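PDB 4P5B: thymidylate synthase ThyX from Streptomyces cacaoi subsp. asoensis, which methylates UMP and dUMP at the uracil ring as an FAD-dependent homotetrameric enzyme, probably with methylenetetrahydrofolate as methyl donor and NADPH and reduced flavin as reductants. Local coordinates for the interface of chains A and B. Numbering follows the deposited sequence. Chains: chain A/B, Thymidylate synthase ThyX.

Contact 1: the interface of chains A and B. Residues chain A 98-99; chain B 83, 118-119, 121, 204-206.
A:Arg98 reaches B:His204 with CG anti to its own carbonyl carbon (chi1 -63°) and a bend at chi3 (72°), which turns the guanidinium end-on to the backbone of the other subunit. A:Arg98 lies two residues after the serine that closes the RHRX7S motif of ThyX enzymes, and meets B:His204 in a subunit interface of the homotetramer beside the nucleotide pocket; A:Arg98 is itself predicted to bind dUMP there. NH1 donates to the carbonyl O of B:His204 at 2.8 Å, in the carbonyl plane, while NH2 reaches the same O at 3.3 Å from above that plane. Both bonds lie nearly in the guanidinium plane, and this double grip on one oxygen restrains rotation of the group. An arginine suits the place because its flat end can bond at the edge while its faces pack. CG of B:Pro121 sits over the centre of one face, 3.5 Å from A:Arg98 CZ, and the backbone N of B:Gln206 lies above the other face, toward its rim. The B:Gln206 side chain runs past the arginine, its CB near NE and its amide OE1 beside CD. At the guanidinium edge, B:Glu118 adds a loose salt bridge, OE1 to NH2 at 3.4 Å, from a poorly ordered side chain. The B:Pro121 ring, stiffened by its own closure, packs between guanidinium and tyrosine, though poor order makes its contacts less certain: its CD covers the face of the A:Tyr99 ring, 3.9 Å from the centroid, while the tyrosine hydroxyl makes a weak bond to the proline O. Nearer the backbone, water 1 links the carbonyls of A:Arg98 and B:Glu118, lying 2.6 Å from B:Glu118 O.

Contact 2: the interface of chains A and B. Residues chain A 167-168; chain B 79, 107, 109, 141, 145, 170, 172.
This largely apolar patch of the two-fold interface between ThyX subunits, A:Leu167 against B:Phe79 and its neighbours, helps hold two chains of the homotetramer together. A:Leu167 and A:Val168 end the short 3-10 helix 166-168, which starts at A:Arg166, a residue predicted to bind dUMP, so the packing probably also steadies that arginine. Leucine suits the place because its branched tip can meet two walls at once. With CG anti to the carbonyl carbon (chi1 -53°), its methyl CD2 is carried over one face of the B:Phe79 ring, toward the rim, in a CH-pi contact 3.7 Å from the ring centroid. B:Phe79 offers that face from the start of helix 78-85, its CG held between the backbone N and carbonyl carbon (chi1 76°), and its edge is met in plane by CD1 of B:Tyr107. The other methyl, A:Leu167 CD1, lies 3.7 Å from CD of the B:Pro109 ring. A:Leu167 CD1 is also 3.9 Å from B:Tyr107 CD1, the two side chains running at a slant to each other. Nearer the backbone, A:Leu167 CB lies 3.6 Å from the phenol OH of B:Tyr145. A:Leu167 CB is 3.8 Å from B:Ser172 CB, where a small serine suits the close packing. B:Tyr145 reaches in from the long helix 133-157. Its hydroxyl donates to the backbone O of B:Tyr107 at 2.9 Å, nearly along the C=O axis (167°), giving this polar tip a partner amid apolar groups and tying the helix to the strand 105-107. The beta-branched A:Val168 crosses the same tyrosine at about a right angle, its CG1 4.1 Å from CE1 and close to the backbone CA of B:Ala141, where alanine adds little bulk.

Contact 1: the interface of chains A and B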
loop_
_atom_site.group_PDB
_atom_site.type_symbol
_atom_site.label_atom_id
_atom_site.label_comp_id
_atom_site.label_asym_id
_atom_site.label_seq_id
_atom_site.Cartn_x
_atom_site.Cartn_y
_atom_site.Cartn_z
ATOM N N ARG A 98 23.547 -11.463 -3.845
ATOM C CA ARG A 98 23.867 -12.297 -2.683
ATOM C C ARG A 98 23.893 -13.797 -3.060
ATOM O O ARG A 98 24.631 -14.548 -2.478
ATOM C CB ARG A 98 22.882 -12.120 -1.517
ATOM C CG ARG A 98 22.823 -10.740 -0.897
ATOM C CD ARG A 98 21.904 -10.743 0.304
ATOM N NE ARG A 98 22.483 -11.459 1.454
ATOM C CZ ARG A 98 21.785 -12.163 2.348
ATOM N NH1 ARG A 98 20.444 -12.284 2.280
ATOM N NH2 ARG A 98 22.436 -12.753 3.330
ATOM N N TYR A 99 23.077 -14.228 -3.986
ATOM C CA TYR A 99 23.064 -15.585 -4.433
ATOM C C TYR A 99 23.941 -15.838 -5.656
ATOM O O TYR A 99 24.515 -16.907 -5.817
ATOM C CB TYR A 99 21.642 -15.944 -4.871
ATOM C CG TYR A 99 20.745 -16.242 -3.743
ATOM C CD1 TYR A 99 19.915 -15.232 -3.205
ATOM C CD2 TYR A 99 20.662 -17.551 -3.218
ATOM C CE1 TYR A 99 19.018 -15.478 -2.140
ATOM C CE2 TYR A 99 19.753 -17.843 -2.137
ATOM C CZ TYR A 99 18.943 -16.779 -1.609
ATOM O OH TYR A 99 18.065 -17.006 -0.575
ATOM N N HIS B 83 18.166 -2.910 0.339
ATOM C CA HIS B 83 17.413 -3.857 1.146
ATOM C C HIS B 83 16.273 -3.211 1.930
ATOM O O HIS B 83 15.105 -3.730 1.913
ATOM C CB HIS B 83 18.380 -4.578 2.067
ATOM C CG HIS B 83 19.321 -5.486 1.339
ATOM N ND1 HIS B 83 20.497 -5.940 1.904
ATOM C CD2 HIS B 83 19.277 -5.991 0.082
ATOM C CE1 HIS B 83 21.105 -6.740 1.037
ATOM N NE2 HIS B 83 20.400 -6.763 -0.088
ATOM N N GLU B 118 27.479 -15.049 4.346
ATOM C CA GLU B 118 26.469 -16.022 3.902
ATOM C C GLU B 118 26.572 -16.245 2.411
ATOM O O GLU B 118 26.000 -15.472 1.636
ATOM C CB GLU B 118 25.042 -15.595 4.299
ATOM C CG GLU B 118 24.880 -15.394 5.837
ATOM C CD GLU B 118 23.505 -14.862 6.263
ATOM O OE1 GLU B 118 23.390 -13.639 6.481
ATOM O OE2 GLU B 118 22.553 -15.662 6.382
ATOM N N GLY B 119 27.310 -17.305 2.034
ATOM C CA GLY B 119 27.608 -17.664 0.634
ATOM C C GLY B 119 26.413 -18.006 -0.250
ATOM O O GLY B 119 26.460 -17.849 -1.481
ATOM N N PRO B 121 22.398 -17.538 1.099
ATOM C CA PRO B 121 21.424 -17.270 2.202
ATOM C C PRO B 121 20.285 -18.305 2.323
ATOM O O PRO B 121 19.547 -18.541 1.354
ATOM C CB PRO B 121 20.818 -15.909 1.848
ATOM C CG PRO B 121 21.672 -15.341 0.801
ATOM C CD PRO B 121 22.541 -16.402 0.182
ATOM N N HIS B 204 17.154 -14.909 6.719
ATOM C CA HIS B 204 18.623 -14.768 6.501
ATOM C C HIS B 204 19.086 -13.482 5.799
ATOM O O HIS B 204 19.574 -13.531 4.673
ATOM C CB HIS B 204 19.218 -16.005 5.826
ATOM C CG HIS B 204 18.854 -17.278 6.519
ATOM N ND1 HIS B 204 19.703 -17.912 7.409
ATOM C CD2 HIS B 204 17.719 -18.028 6.468
ATOM C CE1 HIS B 204 19.100 -18.991 7.885
ATOM N NE2 HIS B 204 17.909 -19.098 7.316
ATOM N N PRO B 205 18.944 -12.338 6.454
ATOM C CA PRO B 205 19.336 -11.086 5.782
ATOM C C PRO B 205 20.824 -10.897 5.836
ATOM O O PRO B 205 21.461 -11.402 6.751
ATOM C CB PRO B 205 18.759 -9.971 6.685
ATOM C CG PRO B 205 18.591 -10.690 8.125
ATOM C CD PRO B 205 18.268 -12.137 7.758
ATOM N N GLN B 206 21.338 -10.091 4.915
ATOM C CA GLN B 206 22.727 -9.691 4.993
ATOM C C GLN B 206 22.974 -8.932 6.340
ATOM O O GLN B 206 22.054 -8.287 6.893
ATOM C CB GLN B 206 23.057 -8.864 3.751
ATOM C CG GLN B 206 24.441 -8.320 3.706
ATOM C CD GLN B 206 24.961 -8.158 2.310
ATOM O OE1 GLN B 206 24.259 -8.428 1.283
ATOM N NE2 GLN B 206 26.230 -7.789 2.234
HETATM O O HOH W 1 26.790 -14.290 -0.566
#

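Contact 2: the interface of chains A and B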
loop_
_atom_site.group_PDB
_atom_site.type_symbol
_atom_site.label_atom_id
_atom_site.label_comp_id
_atom_site.label_asym_id
_atom_site.label_seq_id
_atom_site.Cartn_x
_atom_site.Cartn_y
_atom_site.Cartn_z
ATOM N N LEU A 167 30.524 -5.583 -3.166
ATOM C CA LEU A 167 30.575 -4.221 -2.699
ATOM C C LEU A 167 31.355 -3.326 -3.638
ATOM O O LEU A 167 31.194 -2.107 -3.595
ATOM C CB LEU A 167 31.260 -4.092 -1.348
ATOM C CG LEU A 167 30.851 -4.920 -0.127
ATOM C CD1 LEU A 167 31.417 -4.319 1.074
ATOM C CD2 LEU A 167 29.373 -5.036 -0.033
ATOM N N VAL A 168 32.168 -3.922 -4.504
ATOM C CA VAL A 168 33.072 -3.136 -5.352
ATOM C C VAL A 168 32.482 -2.858 -6.717
ATOM O O VAL A 168 33.131 -2.181 -7.572
ATOM C CB VAL A 168 34.456 -3.838 -5.525
ATOM C CG1 VAL A 168 35.046 -4.107 -4.178
ATOM C CG2 VAL A 168 34.279 -5.142 -6.328
ATOM N N PHE B 79 23.966 -0.673 -1.269
ATOM C CA PHE B 79 23.474 -2.068 -1.278
ATOM C C PHE B 79 22.525 -2.427 -0.084
ATOM O O PHE B 79 21.680 -3.295 -0.194
ATOM C CB PHE B 79 24.622 -3.101 -1.432
ATOM C CG PHE B 79 25.427 -3.310 -0.163
ATOM C CD1 PHE B 79 26.606 -2.613 0.056
ATOM C CD2 PHE B 79 25.014 -4.236 0.793
ATOM C CE1 PHE B 79 27.308 -2.796 1.223
ATOM C CE2 PHE B 79 25.744 -4.433 1.985
ATOM C CZ PHE B 79 26.875 -3.710 2.202
ATOM N N TYR B 107 31.930 1.982 2.233
ATOM C CA TYR B 107 31.750 1.025 3.276
ATOM C C TYR B 107 32.674 -0.156 3.105
ATOM O O TYR B 107 32.830 -0.669 1.997
ATOM C CB TYR B 107 30.282 0.577 3.334
ATOM C CG TYR B 107 30.098 -0.586 4.271
ATOM C CD1 TYR B 107 30.200 -1.883 3.804
ATOM C CD2 TYR B 107 29.934 -0.391 5.650
ATOM C CE1 TYR B 107 30.100 -2.984 4.668
ATOM C CE2 TYR B 107 29.798 -1.505 6.537
ATOM C CZ TYR B 107 29.878 -2.778 6.026
ATOM O OH TYR B 107 29.737 -3.862 6.870
ATOM N N PRO B 109 33.452 -3.973 5.306
ATOM C CA PRO B 109 33.056 -4.722 6.513
ATOM C C PRO B 109 34.167 -4.605 7.562
ATOM O O PRO B 109 35.342 -4.425 7.193
ATOM C CB PRO B 109 32.993 -6.173 6.050
ATOM C CG PRO B 109 33.152 -6.164 4.540
ATOM C CD PRO B 109 33.515 -4.776 4.077
ATOM N N ALA B 141 39.044 -3.477 -2.031
ATOM C CA ALA B 141 38.171 -2.331 -1.922
ATOM C C ALA B 141 38.961 -1.042 -2.184
ATOM O O ALA B 141 38.533 -0.193 -2.992
ATOM C CB ALA B 141 37.527 -2.302 -0.556
ATOM N N TYR B 145 37.707 1.381 -5.002
ATOM C CA TYR B 145 37.062 2.623 -4.607
ATOM C C TYR B 145 37.819 3.861 -5.137
ATOM O O TYR B 145 37.200 4.791 -5.693
ATOM C CB TYR B 145 36.871 2.688 -3.104
ATOM C CG TYR B 145 35.987 1.589 -2.487
ATOM C CD1 TYR B 145 35.271 0.672 -3.283
ATOM C CD2 TYR B 145 35.899 1.448 -1.113
ATOM C CE1 TYR B 145 34.519 -0.370 -2.697
ATOM C CE2 TYR B 145 35.144 0.435 -0.523
ATOM C CZ TYR B 145 34.446 -0.460 -1.308
ATOM O OH TYR B 145 33.687 -1.462 -0.693
ATOM N N PRO B 170 30.665 2.646 -6.609
ATOM C CA PRO B 170 30.345 1.285 -6.131
ATOM C C PRO B 170 29.048 1.300 -5.366
ATOM O O PRO B 170 28.659 2.378 -4.884
ATOM C CB PRO B 170 31.496 0.950 -5.151
ATOM C CG PRO B 170 32.247 2.212 -4.952
ATOM C CD PRO B 170 31.768 3.284 -5.875
ATOM N N SER B 172 28.840 0.276 -2.578
ATOM C CA SER B 172 29.282 0.365 -1.202
ATOM C C SER B 172 29.380 1.866 -0.812
ATOM O O SER B 172 29.656 2.213 0.335
ATOM C CB SER B 172 30.661 -0.304 -1.068
ATOM O OG SER B 172 31.601 0.578 -1.756
#

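The C-alpha centres of contact 1 and contact 2 lie about 16 Å apart, and helix 78-85 of chain B serves both: B:Phe79 in contact 2 and B:His83, one turn on, at the margin of contact 1. Chain A supplies two separate segments, around A:Arg98 and next to A:Arg166, both predicted to reach dUMP bound with the other subunit. The centre of contact 1 is about 8 Å from the predicted active-site B:Arg193 and the centre of contact 2 about 17 Å, so contact 1 probably borders the nucleotide pocket, and contact 2 may support it from farther off. Two-fold symmetry repeats both with the chains exchanged.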